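PDB 6RY0: mannan endo-1,6-alpha-mannosidase from Chaetomium thermophilum, which probably cleaves alpha-1,6-mannosidic linkages and is implicated in transferring GPI-anchored glycoproteins into the fungal cell wall. Local coordinates for residues L37-Y51 and M82-D95. Numbering follows the deposited sequence.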
ATOM      1  N   LEU A  37     -21.516  -0.908   6.964  1.00  9.48           N
ATOM      2  CA  LEU A  37     -21.207  -2.338   6.895  1.00  9.95           C
ATOM      3  C   LEU A  37     -21.834  -2.994   5.695  1.00  9.25           C
ATOM      4  O   LEU A  37     -21.179  -3.789   5.023  1.00  9.54           O
ATOM      5  CB  LEU A  37     -21.648  -3.051   8.170  1.00 10.83           C
ATOM      6  CG  LEU A  37     -20.791  -2.808   9.405  1.00 11.05           C
ATOM      7  CD1 LEU A  37     -21.566  -3.224  10.666  1.00 12.50           C
ATOM      8  CD2 LEU A  37     -19.515  -3.602   9.299  1.00 10.73           C
ATOM      9  N   GLU A  38     -23.099  -2.671   5.419  0.90  8.91           N
ATOM     10  CA  GLU A  38     -23.752  -3.260   4.264  0.90  9.64           C
ATOM     11  C   GLU A  38     -23.114  -2.796   2.963  0.90  9.17           C
ATOM     12  O   GLU A  38     -22.899  -3.599   2.049  0.90  9.16           O
ATOM     13  CB  GLU A  38     -25.259  -2.941   4.259  0.90 11.02           C
ATOM     14  CG  GLU A  38     -25.988  -3.441   3.006  0.90 13.50           C
ATOM     15  CD  GLU A  38     -27.463  -3.131   2.969  0.90 15.25           C
ATOM     16  OE1 GLU A  38     -28.104  -3.259   4.048  0.90 17.74           O
ATOM     17  OE2 GLU A  38     -27.990  -2.790   1.851  0.90 14.80           O
ATOM     18  N   SER A  39     -22.861  -1.494   2.840  1.00  9.16           N
ATOM     19  CA  SER A  39     -22.207  -0.992   1.639  1.00  8.40           C
ATOM     20  C   SER A  39     -20.839  -1.648   1.442  1.00  7.91           C
ATOM     21  O   SER A  39     -20.495  -2.070   0.341  1.00  7.75           O
ATOM     22  CB  SER A  39     -22.083   0.513   1.706  1.00  8.55           C
ATOM     23  OG  SER A  39     -23.367   1.101   1.593  1.00  9.82           O
ATOM     24  N   ALA A  40     -20.059  -1.736   2.515  1.00  7.89           N
ATOM     25  CA  ALA A  40     -18.747  -2.373   2.417  1.00  7.97           C
ATOM     26  C   ALA A  40     -18.863  -3.832   2.002  1.00  7.71           C
ATOM     27  O   ALA A  40     -18.049  -4.303   1.206  1.00  7.84           O
ATOM     28  CB  ALA A  40     -18.006  -2.241   3.749  1.00  8.04           C
ATOM     29  N   ARG A  41     -19.854  -4.552   2.517  1.00  8.48           N
ATOM     30  CA  ARG A  41     -19.995  -5.942   2.133  0.59  8.03           C
ATOM     31  C   ARG A  41     -20.312  -6.077   0.651  1.00  7.92           C
ATOM     32  O   ARG A  41     -19.771  -6.958  -0.030  1.00  8.32           O
ATOM     33  CB  ARG A  41     -21.069  -6.601   3.001  0.59  8.58           C
ATOM     34  CG  ARG A  41     -21.065  -8.084   2.912  0.59  9.73           C
ATOM     35  CD  ARG A  41     -22.097  -8.736   3.784  0.59 11.30           C
ATOM     36  NE  ARG A  41     -23.363  -8.911   3.076  0.59 14.56           N
ATOM     37  CZ  ARG A  41     -23.595  -9.811   2.112  0.59 15.03           C
ATOM     38  NH1 ARG A  41     -22.643 -10.670   1.694  0.59 16.64           N
ATOM     39  NH2 ARG A  41     -24.793  -9.850   1.525  0.59 12.17           N
ATOM     40  N   THR A  42     -21.157  -5.201   0.131  1.00  8.12           N
ATOM     41  CA  THR A  42     -21.475  -5.254  -1.292  1.00  8.29           C
ATOM     42  C   THR A  42     -20.299  -4.837  -2.145  1.00  7.59           C
ATOM     43  O   THR A  42     -20.028  -5.452  -3.192  1.00  7.92           O
ATOM     44  CB  THR A  42     -22.720  -4.380  -1.569  1.00  9.62           C
ATOM     45  OG1 THR A  42     -23.798  -4.782  -0.718  1.00 12.10           O
ATOM     46  CG2 THR A  42     -23.135  -4.437  -3.023  1.00  9.73           C
ATOM     47  N   LEU A  43     -19.554  -3.835  -1.694  1.00  7.23           N
ATOM     48  CA  LEU A  43     -18.344  -3.426  -2.401  1.00  7.24           C
ATOM     49  C   LEU A  43     -17.302  -4.550  -2.374  1.00  7.09           C
ATOM     50  O   LEU A  43     -16.554  -4.747  -3.355  1.00  7.36           O
ATOM     51  CB  LEU A  43     -17.774  -2.157  -1.772  1.00  7.19           C
ATOM     52  CG  LEU A  43     -18.579  -0.895  -2.079  1.00  7.29           C
ATOM     53  CD1 LEU A  43     -18.286   0.170  -1.044  1.00  7.91           C
ATOM     54  CD2 LEU A  43     -18.287  -0.408  -3.466  1.00  8.22           C
ATOM     55  N   ALA A  44     -17.223  -5.298  -1.281  1.00  7.21           N
ATOM     56  CA  ALA A  44     -16.297  -6.414  -1.188  1.00  7.36           C
ATOM     57  C   ALA A  44     -16.683  -7.503  -2.192  1.00  7.16           C
ATOM     58  O   ALA A  44     -15.819  -8.154  -2.788  1.00  7.59           O
ATOM     59  CB  ALA A  44     -16.230  -6.952   0.241  1.00  7.72           C
ATOM     60  N   TYR A  45     -17.977  -7.733  -2.360  1.00  7.57           N
ATOM     61  CA  TYR A  45     -18.483  -8.673  -3.362  1.00  7.68           C
ATOM     62  C   TYR A  45     -18.108  -8.203  -4.766  1.00  7.09           C
ATOM     63  O   TYR A  45     -17.579  -8.981  -5.556  1.00  7.70           O
ATOM     64  CB  TYR A  45     -20.018  -8.801  -3.171  1.00  8.20           C
ATOM     65  CG  TYR A  45     -20.665  -9.677  -4.209  1.00  8.03           C
ATOM     66  CD1 TYR A  45     -21.027  -9.178  -5.446  1.00  9.08           C
ATOM     67  CD2 TYR A  45     -20.920 -11.033  -3.936  1.00  8.92           C
ATOM     68  CE1 TYR A  45     -21.595 -10.056  -6.417  1.00  9.72           C
ATOM     69  CE2 TYR A  45     -21.487 -11.877  -4.882  1.00 10.01           C
ATOM     70  CZ  TYR A  45     -21.772 -11.392  -6.104  1.00  9.83           C
ATOM     71  OH  TYR A  45     -22.294 -12.209  -7.079  1.00 11.23           O
ATOM     72  N   ASP A  46     -18.400  -6.950  -5.103  1.00  7.38           N
ATOM     73  CA  ASP A  46     -18.120  -6.473  -6.448  1.00  7.75           C
ATOM     74  C   ASP A  46     -16.642  -6.481  -6.762  1.00  7.64           C
ATOM     75  O   ASP A  46     -16.266  -6.792  -7.888  1.00  8.60           O
ATOM     76  CB  ASP A  46     -18.699  -5.085  -6.678  1.00  7.78           C
ATOM     77  CG  ASP A  46     -20.166  -5.108  -7.075  1.00  8.57           C
ATOM     78  OD1 ASP A  46     -20.729  -6.217  -7.217  1.00  9.73           O
ATOM     79  OD2 ASP A  46     -20.753  -3.999  -7.273  1.00  9.50           O
ATOM     80  N   MET A  47     -15.774  -6.178  -5.808  1.00  7.44           N
ATOM     81  CA  MET A  47     -14.345  -6.247  -6.066  0.81  7.98           C
ATOM     82  C   MET A  47     -13.922  -7.711  -6.299  1.00  7.49           C
ATOM     83  O   MET A  47     -13.109  -8.000  -7.167  1.00  8.58           O
ATOM     84  CB  MET A  47     -13.584  -5.621  -4.892  0.81  9.31           C
ATOM     85  CG  MET A  47     -12.075  -5.726  -4.926  0.81  9.22           C
ATOM     86  SD  MET A  47     -11.367  -4.877  -6.320  0.81  8.65           S
ATOM     87  CE  MET A  47      -9.819  -5.723  -6.547  0.81 11.54           C
ATOM     88  N   MET A  48     -14.490  -8.631  -5.537  1.00  7.53           N
ATOM     89  CA  MET A  48     -14.098 -10.027  -5.638  1.00  8.01           C
ATOM     90  C   MET A  48     -14.496 -10.606  -6.992  1.00  8.57           C
ATOM     91  O   MET A  48     -13.849 -11.542  -7.446  1.00  8.94           O
ATOM     92  CB  MET A  48     -14.675 -10.845  -4.481  1.00  8.19           C
ATOM     93  CG  MET A  48     -14.173 -12.274  -4.309  1.00 12.78           C
ATOM     94  SD  MET A  48     -12.382 -12.291  -4.003  1.00 13.50           S
ATOM     95  CE  MET A  48     -11.864 -11.785  -2.412  1.00 14.86           C
ATOM     96  N   LEU A  49     -15.515 -10.057  -7.663  1.00  8.50           N
ATOM     97  CA  LEU A  49     -15.889 -10.539  -8.986  1.00  8.82           C
ATOM     98  C   LEU A  49     -14.722 -10.420  -9.984  1.00  9.66           C
ATOM     99  O   LEU A  49     -14.667 -11.160 -10.968  1.00 11.37           O
ATOM    100  CB  LEU A  49     -17.092  -9.792  -9.547  1.00  9.36           C
ATOM    101  CG  LEU A  49     -18.406 -10.017  -8.807  1.00 10.41           C
ATOM    102  CD1 LEU A  49     -19.471  -9.079  -9.406  1.00 10.87           C
ATOM    103  CD2 LEU A  49     -18.863 -11.459  -8.895  1.00 11.05           C
ATOM    104  N   PHE A  50     -13.807  -9.462  -9.780  1.00  8.87           N
ATOM    105  CA  PHE A  50     -12.673  -9.336 -10.685  1.00  9.19           C
ATOM    106  C   PHE A  50     -11.665 -10.471 -10.531  1.00  9.28           C
ATOM    107  O   PHE A  50     -10.862 -10.711 -11.431  1.00 10.38           O
ATOM    108  CB  PHE A  50     -11.954  -8.008 -10.437  1.00 10.01           C
ATOM    109  CG  PHE A  50     -12.751  -6.801 -10.840  1.00 10.14           C
ATOM    110  CD1 PHE A  50     -12.741  -6.340 -12.143  1.00 11.57           C
ATOM    111  CD2 PHE A  50     -13.466  -6.096  -9.911  1.00  9.95           C
ATOM    112  CE1 PHE A  50     -13.472  -5.225 -12.509  1.00 12.30           C
ATOM    113  CE2 PHE A  50     -14.215  -4.988 -10.282  1.00 10.57           C
ATOM    114  CZ  PHE A  50     -14.219  -4.556 -11.583  1.00 11.40           C
ATOM    115  N   TYR A  51     -11.637 -11.072  -9.360  1.00  8.96           N
ATOM    116  CA  TYR A  51     -10.610 -12.013  -8.946  1.00  9.68           C
ATOM    117  C   TYR A  51     -11.038 -13.439  -9.273  1.00 10.24           C
ATOM    118  O   TYR A  51     -12.103 -13.867  -8.868  1.00 12.54           O
ATOM    119  CB  TYR A  51     -10.379 -11.872  -7.454  1.00 10.77           C
ATOM    120  CG  TYR A  51      -9.380 -12.846  -6.901  1.00 10.51           C
ATOM    121  CD1 TYR A  51      -8.024 -12.701  -7.143  1.00 10.36           C
ATOM    122  CD2 TYR A  51      -9.783 -13.903  -6.092  1.00 10.53           C
ATOM    123  CE1 TYR A  51      -7.098 -13.603  -6.619  1.00 10.37           C
ATOM    124  CE2 TYR A  51      -8.873 -14.802  -5.568  1.00 10.50           C
ATOM    125  CZ  TYR A  51      -7.529 -14.649  -5.834  1.00  9.86           C
ATOM    126  OH  TYR A  51      -6.589 -15.492  -5.326  1.00 10.57           O
ATOM    127  N   MET A  82      -4.549  -5.945  -3.377  1.00  7.04           N
ATOM    128  CA  MET A  82      -5.885  -6.495  -3.128  1.00  6.75           C
ATOM    129  C   MET A  82      -5.894  -7.327  -1.853  1.00  6.64           C
ATOM    130  O   MET A  82      -6.807  -7.209  -1.031  1.00  6.54           O
ATOM    131  CB  MET A  82      -6.340  -7.333  -4.318  1.00  7.44           C
ATOM    132  CG  MET A  82      -7.717  -7.929  -4.099  1.00  8.50           C
ATOM    133  SD  MET A  82      -8.119  -9.153  -5.348  1.00  9.97           S
ATOM    134  CE  MET A  82      -9.512  -9.949  -4.497  1.00 12.98           C
ATOM    135  N   MET A  83      -4.901  -8.201  -1.671  1.00  6.68           N
ATOM    136  CA  MET A  83      -4.885  -9.030  -0.479  1.00  6.70           C
ATOM    137  C   MET A  83      -4.929  -8.159   0.758  1.00  6.70           C
ATOM    138  O   MET A  83      -5.691  -8.396   1.690  1.00  7.04           O
ATOM    139  CB  MET A  83      -3.658  -9.948  -0.460  1.00  7.34           C
ATOM    140  CG  MET A  83      -3.540 -10.941  -1.618  1.00  7.64           C
ATOM    141  SD  MET A  83      -4.870 -12.124  -1.855  1.00  8.55           S
ATOM    142  CE  MET A  83      -5.801 -11.335  -3.171  1.00 10.23           C
ATOM    143  N   GLY A  84      -4.070  -7.144   0.804  1.00  6.55           N
ATOM    144  CA  GLY A  84      -4.047  -6.279   1.968  1.00  6.93           C
ATOM    145  C   GLY A  84      -5.360  -5.540   2.177  1.00  6.40           C
ATOM    146  O   GLY A  84      -5.814  -5.356   3.305  1.00  6.64           O
ATOM    147  N   THR A  85      -5.994  -5.118   1.090  1.00  6.44           N
ATOM    148  CA  THR A  85      -7.293  -4.457   1.187  1.00  6.41           C
ATOM    149  C   THR A  85      -8.307  -5.346   1.917  1.00  6.54           C
ATOM    150  O   THR A  85      -9.092  -4.865   2.734  1.00  6.63           O
ATOM    151  CB  THR A  85      -7.820  -4.071  -0.200  1.00  6.87           C
ATOM    152  OG1 THR A  85      -6.878  -3.208  -0.842  1.00  7.45           O
ATOM    153  CG2 THR A  85      -9.120  -3.316  -0.104  1.00  7.65           C
ATOM    154  N   TYR A  86      -8.281  -6.654   1.639  1.00  6.39           N
ATOM    155  CA  TYR A  86      -9.182  -7.578   2.268  1.00  6.40           C
ATOM    156  C   TYR A  86      -8.795  -7.962   3.698  1.00  6.60           C
ATOM    157  O   TYR A  86      -9.673  -8.245   4.514  1.00  6.93           O
ATOM    158  CB  TYR A  86      -9.413  -8.852   1.427  1.00  7.15           C
ATOM    159  CG  TYR A  86     -10.422  -8.593   0.318  1.00  6.98           C
ATOM    160  CD1 TYR A  86     -10.054  -7.971  -0.864  1.00  7.86           C
ATOM    161  CD2 TYR A  86     -11.757  -8.953   0.467  1.00  7.62           C
ATOM    162  CE1 TYR A  86     -10.972  -7.695  -1.844  1.00  8.53           C
ATOM    163  CE2 TYR A  86     -12.690  -8.684  -0.523  1.00  7.80           C
ATOM    164  CZ  TYR A  86     -12.290  -8.047  -1.666  1.00  8.36           C
ATOM    165  OH  TYR A  86     -13.153  -7.773  -2.684  1.00  9.55           O
ATOM    166  N   VAL A  87      -7.511  -7.965   4.009  1.00  6.49           N
ATOM    167  CA  VAL A  87      -7.094  -8.089   5.404  1.00  7.01           C
ATOM    168  C   VAL A  87      -7.653  -6.926   6.221  1.00  6.91           C
ATOM    169  O   VAL A  87      -8.188  -7.106   7.325  1.00  7.69           O
ATOM    170  CB  VAL A  87      -5.557  -8.160   5.481  1.00  7.07           C
ATOM    171  CG1 VAL A  87      -5.064  -8.065   6.916  1.00  8.28           C
ATOM    172  CG2 VAL A  87      -5.041  -9.457   4.840  1.00  7.23           C
ATOM    173  N   ASP A  88      -7.559  -5.718   5.667  1.00  6.76           N
ATOM    174  CA  ASP A  88      -8.160  -4.543   6.308  0.66  6.68           C
ATOM    175  C   ASP A  88      -9.687  -4.650   6.361  1.00  6.94           C
ATOM    176  O   ASP A  88     -10.290  -4.312   7.377  1.00  7.40           O
ATOM    177  CB  ASP A  88      -7.738  -3.232   5.638  0.66  6.65           C
ATOM    178  CG  ASP A  88      -6.643  -2.502   6.372  0.66  7.13           C
ATOM    179  OD1 ASP A  88      -6.422  -2.745   7.580  0.66  7.95           O
ATOM    180  OD2 ASP A  88      -6.018  -1.632   5.698  0.66  8.49           O
ATOM    181  N   TYR A  89     -10.309  -5.097   5.276  1.00  6.84           N
ATOM    182  CA  TYR A  89     -11.772  -5.241   5.242  1.00  7.34           C
ATOM    183  C   TYR A  89     -12.264  -6.083   6.410  1.00  7.76           C
ATOM    184  O   TYR A  89     -13.200  -5.685   7.122  1.00  8.23           O
ATOM    185  CB  TYR A  89     -12.212  -5.832   3.907  1.00  7.40           C
ATOM    186  CG  TYR A  89     -13.672  -6.233   3.884  1.00  7.53           C
ATOM    187  CD1 TYR A  89     -14.667  -5.297   3.779  1.00  7.88           C
ATOM    188  CD2 TYR A  89     -14.042  -7.570   4.001  1.00  8.29           C
ATOM    189  CE1 TYR A  89     -16.023  -5.676   3.816  1.00  8.73           C
ATOM    190  CE2 TYR A  89     -15.372  -7.952   4.049  1.00  8.58           C
ATOM    191  CZ  TYR A  89     -16.355  -6.990   3.981  1.00  8.60           C
ATOM    192  OH  TYR A  89     -17.689  -7.290   4.064  1.00  9.85           O
ATOM    193  N   TRP A  90     -11.662  -7.250   6.621  1.00  7.78           N
ATOM    194  CA  TRP A  90     -12.073  -8.095   7.728  1.00  8.58           C
ATOM    195  C   TRP A  90     -11.828  -7.408   9.068  1.00  7.97           C
ATOM    196  O   TRP A  90     -12.660  -7.479   9.973  1.00  8.99           O
ATOM    197  CB  TRP A  90     -11.359  -9.445   7.641  1.00  9.15           C
ATOM    198  CG  TRP A  90     -11.422 -10.210   8.921  1.00  9.25           C
ATOM    199  CD1 TRP A  90     -12.473 -10.917   9.447  1.00 10.41           C
ATOM    200  CD2 TRP A  90     -10.366 -10.300   9.879  1.00  9.25           C
ATOM    201  NE1 TRP A  90     -12.115 -11.453  10.659  1.00 11.41           N
ATOM    202  CE2 TRP A  90     -10.826 -11.078  10.951  1.00 10.80           C
ATOM    203  CE3 TRP A  90      -9.078  -9.763   9.930  1.00  9.90           C
ATOM    204  CZ2 TRP A  90     -10.021 -11.350  12.082  1.00 12.03           C
ATOM    205  CZ3 TRP A  90      -8.296 -10.017  11.030  1.00 10.68           C
ATOM    206  CH2 TRP A  90      -8.749 -10.813  12.078  1.00 12.43           C
ATOM    207  N   HIS A  91     -10.671  -6.773   9.222  1.00  7.75           N
ATOM    208  CA  HIS A  91     -10.341  -6.064  10.448  1.00  7.90           C
ATOM    209  C   HIS A  91     -11.366  -4.981  10.789  1.00  8.11           C
ATOM    210  O   HIS A  91     -11.662  -4.740  11.948  1.00  9.20           O
ATOM    211  CB  HIS A  91      -8.938  -5.489  10.275  1.00  8.20           C
ATOM    212  CG  HIS A  91      -8.461  -4.562  11.335  1.00  8.20           C
ATOM    213  ND1 HIS A  91      -8.185  -4.962  12.613  1.00  9.05           N
ATOM    214  CD2 HIS A  91      -8.111  -3.257  11.267  1.00  8.79           C
ATOM    215  CE1 HIS A  91      -7.698  -3.936  13.299  1.00  9.79           C
ATOM    216  NE2 HIS A  91      -7.644  -2.879  12.503  1.00  9.27           N
ATOM    217  N   LEU A  92     -11.824  -4.264   9.766  1.00  8.04           N
ATOM    218  CA  LEU A  92     -12.695  -3.108   9.921  1.00  8.14           C
ATOM    219  C   LEU A  92     -14.158  -3.500  10.093  1.00  9.09           C
ATOM    220  O   LEU A  92     -14.923  -2.804  10.741  1.00 10.16           O
ATOM    221  CB  LEU A  92     -12.539  -2.199   8.698  1.00  8.31           C
ATOM    222  CG  LEU A  92     -11.208  -1.436   8.697  1.00  9.02           C
ATOM    223  CD1 LEU A  92     -10.829  -0.998   7.299  1.00  8.60           C
ATOM    224  CD2 LEU A  92     -11.233  -0.268   9.631  1.00  9.96           C
ATOM    225  N   THR A  93     -14.578  -4.601   9.459  1.00  9.34           N
ATOM    226  CA  THR A  93     -15.984  -4.982   9.417  1.00  9.89           C
ATOM    227  C   THR A  93     -16.347  -6.202  10.251  1.00 10.97           C
ATOM    228  O   THR A  93     -17.498  -6.374  10.594  1.00 12.54           O
ATOM    229  CB  THR A  93     -16.444  -5.266   7.971  1.00  9.74           C
ATOM    230  OG1 THR A  93     -15.853  -6.481   7.516  1.00  9.83           O
ATOM    231  CG2 THR A  93     -16.223  -4.107   7.036  1.00 10.06           C
ATOM    232  N   GLY A  94     -15.373  -7.045  10.555  1.00 10.85           N
ATOM    233  CA  GLY A  94     -15.635  -8.307  11.191  1.00 11.59           C
ATOM    234  C   GLY A  94     -16.131  -9.406  10.277  1.00 12.28           C
ATOM    235  O   GLY A  94     -16.415 -10.493  10.741  1.00 14.77           O
ATOM    236  N   ASP A  95     -16.239  -9.130   8.990  1.00 11.09           N
ATOM    237  CA  ASP A  95     -16.741 -10.118   8.028  1.00 11.01           C
ATOM    238  C   ASP A  95     -15.584 -10.991   7.562  1.00 10.83           C
ATOM    239  O   ASP A  95     -14.709 -10.478   6.863  1.00 10.28           O
ATOM    240  CB  ASP A  95     -17.347  -9.384   6.830  1.00 11.16           C
ATOM    241  CG  ASP A  95     -17.826 -10.308   5.753  1.00 11.04           C
ATOM    242  OD1 ASP A  95     -17.889 -11.546   5.989  1.00 11.66           O
ATOM    243  OD2 ASP A  95     -18.148  -9.801   4.650  1.00 11.84           O
TER
HETATM  244  O   HOH W   1     -19.116  -5.565   6.000  1.00 12.18           O
HETATM  245  O   HOH W   2     -19.563 -10.955   2.675  1.00 17.11           O
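The rings of Tyr86 and Tyr89 fill the groove between helices 37-48 and 82-93, and each is met differently on face and edge. Over one face of Tyr86 lies the CE methyl of Met48, a CH-pi contact 3.9 Å from the ring centroid; Ala44 O lies in plane at its edge. Tyr89 is sandwiched: Ala44 CB rests on one face, Thr93 OG1 above the centre of the other, while Ala40 CB and Asp95 OD2 occupy the edge.

Of the two hydroxyls, Tyr86 OH bonds directly across the contact. It donates to Ala44 O at 2.7 Å, in the carbonyl plane and on a lone pair, so this oxygen accepts a second bond besides the helical one from Met48 N. With an alanine in place of Tyr86, Ala44 O would probably lose its bond from the facing helix and the Met48 methyl the ring beneath it. Tyr89 OH instead donates within its own segment, to the anti lone pair of Asp95 OD2 (2.6 Å), and reaches the other helix through a water that also donates to Leu37 O.

At the other end, Met82 runs extended, CG anti to the backbone N (chi1 180°), which carries its CE to 3.6 Å from Tyr51 CB and equally close to Met48 CE. Its sulfur makes an oblique Met-aromatic contact with the Tyr51 ring, whose OH bonds to Gly61 N.

Thr93 OG1 is fixed over Tyr89 by two bonds: it donates to Tyr89 O (2.8 Å), from above the carbonyl plane, and accepts from Asp95 N, an ST turn at the C-terminal end of the helix. Nearly antiparallel at 158°, with axes 11.2 Å apart, the two helices pack as neighbours do in the (alpha/alpha)6 barrel characteristic of glycoside hydrolase family 76.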